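Local coordinates for protein iron transport multicopper oxidase FET3 (Saccharomyces cerevisiae, PDB 1ZPU) that oxidises ferrous iron to ferric iron for high-affinity uptake, and also cuprous ions, passing the electrons through four coppers to reduce dioxygen to water, at residues A[58-63]-A[395-400]; A[65-70]-A[95-100]; A[460-463]-A[468-471]; A[103-106]-A[111-114]. One frame throughout, in Å; residues are numbered along the deposited sequence.

Interaction 1: residues A[58-63]-A[395-400]. With CU1 (copper (I) ion), chain B; CU1 (copper (I) ion), chain C; CU1 (copper (I) ion), chain D.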
# COMPACT_ATOMS: atom_id res chain seq x y z
N SER A 58 10.40 5.95 -8.93
CA SER A 58 9.35 5.25 -9.63
C SER A 58 8.07 5.81 -9.08
O SER A 58 8.10 6.54 -8.09
CB SER A 58 9.41 3.76 -9.33
OG SER A 58 9.52 3.55 -7.94
N MET A 59 6.94 5.48 -9.71
CA MET A 59 5.63 5.88 -9.21
C MET A 59 4.67 4.75 -9.44
O MET A 59 4.56 4.24 -10.55
CB MET A 59 5.13 7.13 -9.91
CG MET A 59 3.85 7.72 -9.32
SD MET A 59 3.76 9.51 -9.56
CE MET A 59 3.74 9.58 -11.34
N HIS A 60 3.97 4.38 -8.37
CA HIS A 60 2.99 3.31 -8.41
C HIS A 60 1.63 3.89 -8.09
O HIS A 60 1.51 4.71 -7.20
CB HIS A 60 3.35 2.25 -7.38
CG HIS A 60 2.24 1.29 -7.08
ND1 HIS A 60 1.57 0.60 -8.06
CD2 HIS A 60 1.71 0.88 -5.91
CE1 HIS A 60 0.66 -0.17 -7.51
NE2 HIS A 60 0.73 -0.03 -6.21
N PHE A 61 0.61 3.46 -8.82
CA PHE A 61 -0.75 3.92 -8.60
C PHE A 61 -1.56 2.85 -7.88
O PHE A 61 -2.04 1.90 -8.49
CB PHE A 61 -1.36 4.39 -9.91
CG PHE A 61 -0.47 5.34 -10.64
CD1 PHE A 61 0.53 4.86 -11.50
CD2 PHE A 61 -0.57 6.70 -10.41
CE1 PHE A 61 1.39 5.73 -12.15
CE2 PHE A 61 0.29 7.59 -11.06
CZ PHE A 61 1.27 7.10 -11.93
N HIS A 62 -1.68 3.03 -6.57
CA HIS A 62 -2.13 2.00 -5.66
C HIS A 62 -3.58 1.64 -5.88
O HIS A 62 -4.47 2.47 -5.68
CB HIS A 62 -1.95 2.47 -4.22
CG HIS A 62 -2.24 1.41 -3.21
ND1 HIS A 62 -1.28 0.90 -2.36
CD2 HIS A 62 -3.39 0.74 -2.91
CE1 HIS A 62 -1.82 -0.02 -1.59
NE2 HIS A 62 -3.09 -0.15 -1.91
N GLY A 63 -3.81 0.39 -6.25
CA GLY A 63 -5.17 -0.13 -6.32
C GLY A 63 -5.66 -0.30 -7.74
O GLY A 63 -6.56 -1.09 -8.01
N HIS A 395 -0.52 -6.05 0.95
CA HIS A 395 -1.20 -5.48 -0.17
C HIS A 395 -0.86 -6.27 -1.43
O HIS A 395 0.27 -6.76 -1.59
CB HIS A 395 -0.86 -4.00 -0.29
CG HIS A 395 -1.14 -3.43 -1.64
ND1 HIS A 395 -2.42 -3.33 -2.16
CD2 HIS A 395 -0.31 -2.96 -2.60
CE1 HIS A 395 -2.35 -2.81 -3.37
NE2 HIS A 395 -1.08 -2.58 -3.66
N LEU A 396 -1.86 -6.41 -2.31
CA LEU A 396 -1.73 -7.16 -3.54
C LEU A 396 -1.97 -6.29 -4.75
O LEU A 396 -3.05 -5.71 -4.89
CB LEU A 396 -2.72 -8.33 -3.55
CG LEU A 396 -2.81 -9.23 -4.80
CD1 LEU A 396 -1.53 -10.05 -5.05
CD2 LEU A 396 -4.04 -10.14 -4.69
N HIS A 397 -0.98 -6.19 -5.63
CA HIS A 397 -1.11 -5.42 -6.86
C HIS A 397 -2.03 -6.14 -7.84
O HIS A 397 -2.15 -7.37 -7.80
CB HIS A 397 0.25 -5.23 -7.52
CG HIS A 397 1.14 -4.25 -6.82
ND1 HIS A 397 1.73 -3.19 -7.48
CD2 HIS A 397 1.55 -4.17 -5.54
CE1 HIS A 397 2.46 -2.51 -6.63
NE2 HIS A 397 2.37 -3.08 -5.44
N GLY A 398 -2.71 -5.37 -8.70
CA GLY A 398 -3.50 -5.93 -9.80
C GLY A 398 -4.87 -6.51 -9.49
O GLY A 398 -5.62 -6.85 -10.40
N HIS A 399 -5.21 -6.63 -8.21
CA HIS A 399 -6.48 -7.24 -7.80
C HIS A 399 -7.05 -6.64 -6.52
O HIS A 399 -6.33 -6.11 -5.67
CB HIS A 399 -6.31 -8.74 -7.55
CG HIS A 399 -5.78 -9.50 -8.72
ND1 HIS A 399 -6.59 -9.95 -9.74
CD2 HIS A 399 -4.54 -9.94 -9.01
CE1 HIS A 399 -5.86 -10.62 -10.61
NE2 HIS A 399 -4.61 -10.63 -10.19
N ALA A 400 -8.37 -6.73 -6.39
CA ALA A 400 -9.02 -6.65 -5.09
C ALA A 400 -9.41 -8.08 -4.73
O ALA A 400 -10.16 -8.73 -5.46
CB ALA A 400 -10.24 -5.76 -5.17
CU CU1 B . -0.56 -1.27 -5.15
CU CU1 C . 0.62 1.32 -2.25
CU CU1 D . 3.69 -2.41 -3.89

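Interaction 2: residues A[65-70]-A[95-100]. With NAG (2-acetamido-2-deoxy-beta-D-glucopyranose), chain E.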
# COMPACT_ATOMS: atom_id res chain seq x y z
N PHE A 65 -5.86 -1.56 -11.43
CA PHE A 65 -5.65 -2.94 -11.87
C PHE A 65 -4.67 -3.07 -13.03
O PHE A 65 -4.16 -4.15 -13.30
CB PHE A 65 -6.99 -3.60 -12.23
CG PHE A 65 -7.92 -3.78 -11.05
CD1 PHE A 65 -7.41 -3.99 -9.77
CD2 PHE A 65 -9.29 -3.77 -11.24
CE1 PHE A 65 -8.27 -4.16 -8.69
CE2 PHE A 65 -10.15 -3.94 -10.16
CZ PHE A 65 -9.63 -4.14 -8.89
N GLN A 66 -4.43 -1.95 -13.72
CA GLN A 66 -3.49 -1.89 -14.84
C GLN A 66 -3.73 -3.03 -15.85
O GLN A 66 -2.79 -3.58 -16.42
CB GLN A 66 -2.04 -1.87 -14.33
CG GLN A 66 -1.68 -0.70 -13.36
CD GLN A 66 -1.80 0.69 -14.00
OE1 GLN A 66 -1.93 0.84 -15.23
NE2 GLN A 66 -1.75 1.72 -13.16
N ASN A 67 -5.00 -3.35 -16.06
CA ASN A 67 -5.43 -4.45 -16.93
C ASN A 67 -4.95 -4.22 -18.35
O ASN A 67 -5.37 -3.27 -19.00
CB ASN A 67 -6.96 -4.55 -16.89
CG ASN A 67 -7.47 -5.93 -17.25
OD1 ASN A 67 -6.94 -6.59 -18.15
ND2 ASN A 67 -8.52 -6.36 -16.57
N GLY A 68 -4.05 -5.07 -18.82
CA GLY A 68 -3.50 -4.95 -20.17
C GLY A 68 -2.30 -4.03 -20.30
O GLY A 68 -1.69 -3.94 -21.37
N THR A 69 -1.94 -3.35 -19.21
CA THR A 69 -0.83 -2.40 -19.20
C THR A 69 0.06 -2.56 -17.96
O THR A 69 0.36 -1.58 -17.28
CB THR A 69 -1.33 -0.94 -19.27
OG1 THR A 69 -2.29 -0.71 -18.23
CG2 THR A 69 -1.94 -0.62 -20.62
N ALA A 70 0.47 -3.80 -17.67
CA ALA A 70 1.35 -4.13 -16.52
C ALA A 70 2.60 -3.25 -16.43
O ALA A 70 3.06 -2.91 -15.35
CB ALA A 70 1.76 -5.60 -16.56
N VAL A 95 -8.31 3.91 -17.19
CA VAL A 95 -8.88 3.56 -15.90
C VAL A 95 -10.28 2.95 -16.11
O VAL A 95 -11.31 3.50 -15.71
CB VAL A 95 -8.78 4.80 -14.98
CG1 VAL A 95 -10.07 5.12 -14.29
CG2 VAL A 95 -7.64 4.59 -13.99
N ASP A 96 -10.30 1.79 -16.76
CA ASP A 96 -11.56 1.17 -17.17
C ASP A 96 -12.15 0.24 -16.11
O ASP A 96 -13.33 -0.10 -16.19
CB ASP A 96 -11.37 0.42 -18.48
CG ASP A 96 -11.17 1.37 -19.66
OD1 ASP A 96 -12.18 1.94 -20.16
OD2 ASP A 96 -10.00 1.54 -20.08
N TYR A 97 -11.34 -0.15 -15.13
CA TYR A 97 -11.75 -1.21 -14.21
C TYR A 97 -11.77 -0.79 -12.75
O TYR A 97 -12.07 -1.60 -11.87
CB TYR A 97 -10.87 -2.44 -14.42
CG TYR A 97 -10.90 -2.98 -15.84
CD1 TYR A 97 -9.95 -2.60 -16.77
CD2 TYR A 97 -11.90 -3.88 -16.24
CE1 TYR A 97 -9.98 -3.09 -18.09
CE2 TYR A 97 -11.94 -4.39 -17.55
CZ TYR A 97 -10.97 -3.99 -18.46
OH TYR A 97 -10.99 -4.47 -19.74
N ASN A 98 -11.46 0.48 -12.50
CA ASN A 98 -11.47 1.02 -11.13
C ASN A 98 -12.36 2.24 -10.94
O ASN A 98 -12.46 3.10 -11.81
CB ASN A 98 -10.05 1.33 -10.66
CG ASN A 98 -9.21 0.10 -10.55
OD1 ASN A 98 -8.51 -0.27 -11.49
ND2 ASN A 98 -9.31 -0.57 -9.41
N VAL A 99 -13.00 2.29 -9.78
CA VAL A 99 -13.78 3.43 -9.36
C VAL A 99 -13.48 3.70 -7.89
O VAL A 99 -13.23 2.77 -7.13
CB VAL A 99 -15.28 3.17 -9.60
CG1 VAL A 99 -16.16 3.92 -8.59
CG2 VAL A 99 -15.65 3.58 -10.98
N GLY A 100 -13.48 4.97 -7.50
CA GLY A 100 -13.42 5.30 -6.09
C GLY A 100 -12.13 5.93 -5.64
O GLY A 100 -11.52 6.72 -6.38
C1 NAG E . -9.13 -7.54 -17.14
C2 NAG E . -10.12 -7.79 -16.00
C3 NAG E . -11.07 -8.95 -16.30
C4 NAG E . -11.72 -8.77 -17.68
C5 NAG E . -10.65 -8.44 -18.73
C6 NAG E . -11.25 -8.16 -20.10
C7 NAG E . -9.53 -7.12 -13.73
C8 NAG E . -8.63 -7.37 -12.55
N2 NAG E . -9.43 -8.01 -14.74
O3 NAG E . -12.06 -8.97 -15.30
O4 NAG E . -12.51 -9.90 -18.03
O5 NAG E . -9.89 -7.30 -18.32
O6 NAG E . -12.09 -7.03 -20.01
O7 NAG E . -10.29 -6.14 -13.73

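Interaction 3: residues A[460-463]-A[468-471]. With CU1 (copper (I) ion), chain F; CU1 (copper (I) ion), chain D.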
# COMPACT_ATOMS: atom_id res chain seq x y z
N PHE A 460 3.12 -7.59 -7.41
CA PHE A 460 3.84 -7.64 -6.15
C PHE A 460 2.86 -7.95 -5.02
O PHE A 460 1.80 -7.34 -4.92
CB PHE A 460 4.55 -6.30 -5.90
CG PHE A 460 5.88 -6.41 -5.18
CD1 PHE A 460 6.43 -7.65 -4.85
CD2 PHE A 460 6.59 -5.26 -4.85
CE1 PHE A 460 7.68 -7.72 -4.19
CE2 PHE A 460 7.85 -5.33 -4.20
CZ PHE A 460 8.38 -6.56 -3.86
N PHE A 461 3.21 -8.92 -4.19
CA PHE A 461 2.48 -9.16 -2.95
C PHE A 461 3.41 -8.96 -1.76
O PHE A 461 4.34 -9.74 -1.57
CB PHE A 461 1.86 -10.56 -2.91
CG PHE A 461 1.12 -10.84 -1.64
CD1 PHE A 461 -0.15 -10.32 -1.43
CD2 PHE A 461 1.71 -11.62 -0.64
CE1 PHE A 461 -0.83 -10.58 -0.26
CE2 PHE A 461 1.03 -11.87 0.55
CZ PHE A 461 -0.25 -11.35 0.73
N HIS A 462 3.15 -7.92 -0.97
CA HIS A 462 4.07 -7.54 0.09
C HIS A 462 3.41 -6.81 1.23
O HIS A 462 2.27 -6.35 1.12
CB HIS A 462 5.15 -6.62 -0.47
CG HIS A 462 4.62 -5.30 -0.94
ND1 HIS A 462 4.55 -4.19 -0.13
CD2 HIS A 462 4.13 -4.92 -2.15
CE1 HIS A 462 4.03 -3.19 -0.81
NE2 HIS A 462 3.76 -3.60 -2.03
N CYS A 463 4.16 -6.68 2.32
CA CYS A 463 3.79 -5.81 3.41
C CYS A 463 4.01 -4.35 3.01
O CYS A 463 5.05 -3.99 2.45
CB CYS A 463 4.60 -6.16 4.65
SG CYS A 463 4.14 -5.20 6.08
N HIS A 468 9.48 -2.93 6.41
CA HIS A 468 9.41 -4.36 6.20
C HIS A 468 9.64 -4.75 4.74
O HIS A 468 10.22 -5.81 4.43
CB HIS A 468 8.10 -4.93 6.75
CG HIS A 468 7.92 -4.70 8.22
ND1 HIS A 468 6.72 -4.91 8.87
CD2 HIS A 468 8.78 -4.25 9.17
CE1 HIS A 468 6.84 -4.62 10.15
NE2 HIS A 468 8.08 -4.22 10.36
N LEU A 469 9.20 -3.88 3.83
CA LEU A 469 9.48 -4.05 2.42
C LEU A 469 10.98 -3.91 2.16
O LEU A 469 11.54 -4.64 1.35
CB LEU A 469 8.69 -3.04 1.60
CG LEU A 469 8.77 -3.12 0.08
CD1 LEU A 469 8.27 -4.47 -0.48
CD2 LEU A 469 8.01 -1.93 -0.51
N LEU A 470 11.63 -2.99 2.86
CA LEU A 470 13.09 -2.85 2.83
C LEU A 470 13.78 -4.09 3.35
O LEU A 470 14.86 -4.45 2.86
CB LEU A 470 13.57 -1.63 3.61
CG LEU A 470 13.57 -0.35 2.80
CD1 LEU A 470 13.48 0.87 3.71
CD2 LEU A 470 14.81 -0.28 1.90
N GLN A 471 13.16 -4.73 4.34
CA GLN A 471 13.64 -6.00 4.89
C GLN A 471 13.36 -7.18 3.96
O GLN A 471 13.75 -8.31 4.25
CB GLN A 471 13.02 -6.23 6.25
CG GLN A 471 13.60 -5.40 7.36
CD GLN A 471 12.95 -5.74 8.69
OE1 GLN A 471 11.91 -5.17 9.05
NE2 GLN A 471 13.55 -6.69 9.41
CU CU1 F . 5.08 -5.82 7.95
CU CU1 D . 3.69 -2.41 -3.89

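Interaction 4: residues A[103-106]-A[111-114]. With CU1 (copper (I) ion), chain C.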
# COMPACT_ATOMS: atom_id res chain seq x y z
N TRP A 103 -4.65 6.11 -4.36
CA TRP A 103 -3.54 7.02 -4.22
C TRP A 103 -2.32 6.56 -5.02
O TRP A 103 -2.25 5.41 -5.49
CB TRP A 103 -3.16 7.25 -2.75
CG TRP A 103 -2.71 6.03 -1.98
CD1 TRP A 103 -3.42 4.90 -1.76
CD2 TRP A 103 -1.48 5.87 -1.25
NE1 TRP A 103 -2.70 4.02 -0.99
CE2 TRP A 103 -1.51 4.59 -0.66
CE3 TRP A 103 -0.35 6.67 -1.06
CZ2 TRP A 103 -0.46 4.10 0.11
CZ3 TRP A 103 0.69 6.19 -0.29
CH2 TRP A 103 0.63 4.91 0.28
N TYR A 104 -1.37 7.47 -5.18
CA TYR A 104 -0.15 7.14 -5.85
C TYR A 104 1.02 7.45 -4.93
O TYR A 104 0.99 8.41 -4.17
CB TYR A 104 -0.05 7.94 -7.15
CG TYR A 104 0.17 9.42 -6.98
CD1 TYR A 104 1.45 9.94 -6.93
CD2 TYR A 104 -0.91 10.30 -6.91
CE1 TYR A 104 1.67 11.30 -6.81
CE2 TYR A 104 -0.71 11.67 -6.78
CZ TYR A 104 0.59 12.17 -6.73
OH TYR A 104 0.82 13.52 -6.62
N HIS A 105 2.06 6.63 -5.00
CA HIS A 105 3.26 6.85 -4.22
C HIS A 105 4.47 6.32 -4.96
O HIS A 105 4.35 5.45 -5.82
CB HIS A 105 3.16 6.17 -2.84
CG HIS A 105 2.90 4.69 -2.89
ND1 HIS A 105 3.90 3.76 -3.06
CD2 HIS A 105 1.75 3.99 -2.77
CE1 HIS A 105 3.37 2.54 -3.05
NE2 HIS A 105 2.07 2.66 -2.88
N SER A 106 5.64 6.85 -4.63
CA SER A 106 6.90 6.30 -5.12
C SER A 106 7.01 4.87 -4.64
O SER A 106 6.61 4.55 -3.53
CB SER A 106 8.07 7.12 -4.57
OG SER A 106 9.30 6.46 -4.78
N GLN A 111 11.42 6.46 -0.19
CA GLN A 111 10.99 7.64 -0.91
C GLN A 111 9.59 8.19 -0.52
O GLN A 111 9.48 9.34 -0.13
CB GLN A 111 11.10 7.33 -2.40
CG GLN A 111 11.33 8.50 -3.29
CD GLN A 111 12.38 8.19 -4.35
OE1 GLN A 111 12.07 8.04 -5.53
NE2 GLN A 111 13.63 8.08 -3.92
N TYR A 112 8.52 7.40 -0.60
CA TYR A 112 7.21 8.04 -0.33
C TYR A 112 7.00 8.62 1.08
O TYR A 112 6.29 9.61 1.22
CB TYR A 112 5.99 7.25 -0.83
CG TYR A 112 5.36 6.23 0.10
CD1 TYR A 112 4.46 6.61 1.11
CD2 TYR A 112 5.59 4.87 -0.09
CE1 TYR A 112 3.85 5.65 1.93
CE2 TYR A 112 5.01 3.92 0.71
CZ TYR A 112 4.14 4.30 1.71
OH TYR A 112 3.60 3.29 2.47
N GLU A 113 7.60 8.03 2.10
CA GLU A 113 7.62 8.67 3.43
C GLU A 113 8.20 10.06 3.38
O GLU A 113 7.81 10.91 4.16
CB GLU A 113 8.38 7.85 4.48
CG GLU A 113 7.48 6.90 5.27
CD GLU A 113 6.73 7.54 6.44
OE1 GLU A 113 6.13 8.63 6.33
OE2 GLU A 113 6.74 6.90 7.50
N ASP A 114 9.13 10.31 2.48
CA ASP A 114 9.74 11.62 2.38
C ASP A 114 8.93 12.58 1.52
O ASP A 114 9.45 13.62 1.08
CB ASP A 114 11.20 11.50 1.93
CG ASP A 114 12.12 10.91 3.02
OD1 ASP A 114 11.74 10.91 4.22
OD2 ASP A 114 13.24 10.45 2.68
CU CU1 C . 0.62 1.32 -2.25

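Interaction 1: residues A[58-63]-A[395-400]
His60 and His395 reach from the two segments to one copper, the type 2 ion. His60 NE2 lies 2.1 Å from it and His395 NE2 binds from the other segment. The other two histidines serve the type 3 pair: His62 ND1 is 1.9 Å from one copper, which His105 and His464 also bind, and His397 NE2 is 2.1 Å from the second, which is shared with His107 and His462. Three of the rings thus bind through NE2, while His62 turns its ND1 to the metal. This is the trinuclear cluster of a multicopper oxidase, built between the first and third cupredoxin domains: strand 60-62 supplies one pair of ligands, and the end of strand 392-396 with the loop after it supplies the other.

Ring stacking runs alongside the metal bonds. His60 and His397 approach from opposite directions and form an offset stack with centroids 4.0 Å apart, CE1 of His397 lying over the His60 face toward its rim. His62 and His395 are stacked face to face, centroids 3.7 Å apart and planes at 23°. With CG of His62 anti to the backbone N (chi1 -173°), its ring swings across to meet His395, although its CB does not point straight at that segment.

Hydrogen bonds form a second shell. Asp73 receives His60 ND1 on its carbonyl O and His397 ND1 on its carboxylate; Asp437 takes His395 ND1 and His62 NE2 in the same way, so each stacked pair is tied to a single aspartate, which probably limits ring rotation.

Interaction 2: residues A[65-70]-A[95-100]
Phe65 and Asn98 make the tight part of this contact between two loops of the first cupredoxin domain. The backbone N-H of Phe65 gives a hydrogen bond to Asn98 OD1 (2.9 Å, N-H...O 155°). Asn98 CG, anti to its carbonyl carbon, sets the amide against Phe65. The other arm of the same amide lies over the Phe65 ring: Asn98 ND2 sits above its centre, 3.6 Å from Phe65 CZ, with the amide and ring planes 54° apart. ND2 is also hydrogen-bonded to Tyr102 OH, so both ends of the buried amide are fixed. Phe65 CD2 packs against Tyr97 CB at 3.8 Å, and Asn455 binds the carbonyl O of Phe65.

On the solvent side sugar completes the contact. Asn67 carries an N-linked N-acetylglucosamine, its ND2 1.4 Å from NAG C1. The exposed Tyr97 ring is roofed on one face by the Asn67 side chain, CB of Asn67 lying 3.6 Å from Tyr97 CE1, and by the first carbons of the sugar. Tyr97 OH and NAG O6 share a hydrogen bond of 2.8 Å, while the acetamide oxygen O7 comes 3.6 Å from Phe65 CD2. Asn67, Gly68 and Thr69 spell the glycosylation sequon, set on a type II turn that Thr69 N closes onto Gln66 O at 2.9 Å; Gly68 takes the positive phi of that turn.

A buried amide fastens the inner side by a directed bond, whereas the outer side relies on a tyrosine that lies against the glycan, which probably restrains this first sugar on the surface.

Interaction 3: residues A[460-463]-A[468-471]
Cys463 and His468 hold the type 1 copper between strand 457-463 and helix 466-470: Cys463 SG is 2.2 Å from the metal and His468 ND1 2.1 Å, with His392 as the third ligand. SG stands anti to its own backbone N (chi1 -176°), a setting that carries it toward the helix, and it meets the His468 ring at the edge, 3.8 Å from ND1. NE2 of His468, on the far side of that ring, is hydrogen-bonded to Glu164.

His462, one residue earlier, points NE2 at a type 3 copper, 2.2 Å away. Cys463 is therefore flanked by trinuclear-site ligands, His462 and His464, in the His-Cys-His motif of multicopper oxidases, which passes electrons from the type 1 copper to the trinuclear cluster. A hydrogen bond also links His462 to Cys463: His462 ND1 donates to Cys463 O (2.6 Å, 169°), which lies in the imidazole plane, while the donor stands above the carbonyl plane rather than on a lone pair.

Van der Waals packing comes from Leu469 of the helix. Its CD1 reaches obliquely to both aromatic side chains on this side of the strand, 3.7 Å from His462 ND1 and, in an apolar contact, 3.8 Å from Phe460 CE2; its CB lies 3.9 Å from Cys463 O. Phe460 in turn meets Tyr341 edge to face.

Interaction 4: residues A[103-106]-A[111-114]
Tyr112 lies over one face of the His105 ring, toward its ND1 side, with Tyr112 CD2 3.6 Å from His105 ND1. The two rings meet obliquely, and CB of His105 also lies 3.6 Å from CB of Tyr112. At the far end of the imidazole, His105 NE2 binds a type 3 copper at 2.1 Å, the ion it shares with His62 and His464. Trp103 joins the cluster from two residues earlier on strand 100-105: the edge of its six-membered ring is turned to the face of Tyr112 (centroids 5.3 Å apart, planes at 77°), with Trp103 CH2 3.7 Å from Tyr112 CE1. One indole face lies against His105 CD2, and Trp103 also stacks on the His62 ring.

The imidazole is set by its neighbour in the chain. With CG of His105 between the backbone N and the carbonyl carbon (chi1 57°), ND1 comes round to the next carbonyl and gives a nearly straight hydrogen bond to Ser106 O (2.9 Å, 172°), which lies in the ring plane. Ser106 OG, held by Thr108 N, packs beside Gln111 CB.

Further out, Tyr112 begins a short 3-10 turn, in which Asp114 N bonds to Gln111 O at 2.8 Å. Asp114 anchors it through a salt bridge to Arg22 and a hydrogen bond from Val147 N to its carboxylate, and Tyr112 OH reaches Gly196 O, so the turn is tied to the second cupredoxin domain as well.

With ND1 engaged as a donor, NE2 is left to bind copper, and the buried aromatic wall of Trp103 and Tyr112 probably limits how far the ligand ring can tilt.

Overall arrangement
Interactions 1, 3 and 4 are buried and together frame the coppers, whereas interaction 2 lies near the surface and carries a glycan. Interactions 1 and 4 share the sheet of strands 60-62 and 100-105, where His60 and His62 pair with His105 and Trp103, and one type 3 copper. Interactions 1 and 3 share the sheet of strands 392-396 and 457-463 and the other type 3 copper. Interaction 1 thus bridges the first and third domains, while interactions 3 and 4 each stay within one. Metal bonds and imidazole packing dominate inside; outside, a hydrogen bond to an asparagine amide, and a sugar, replace them, though Phe65 still touches the 395-400 segment.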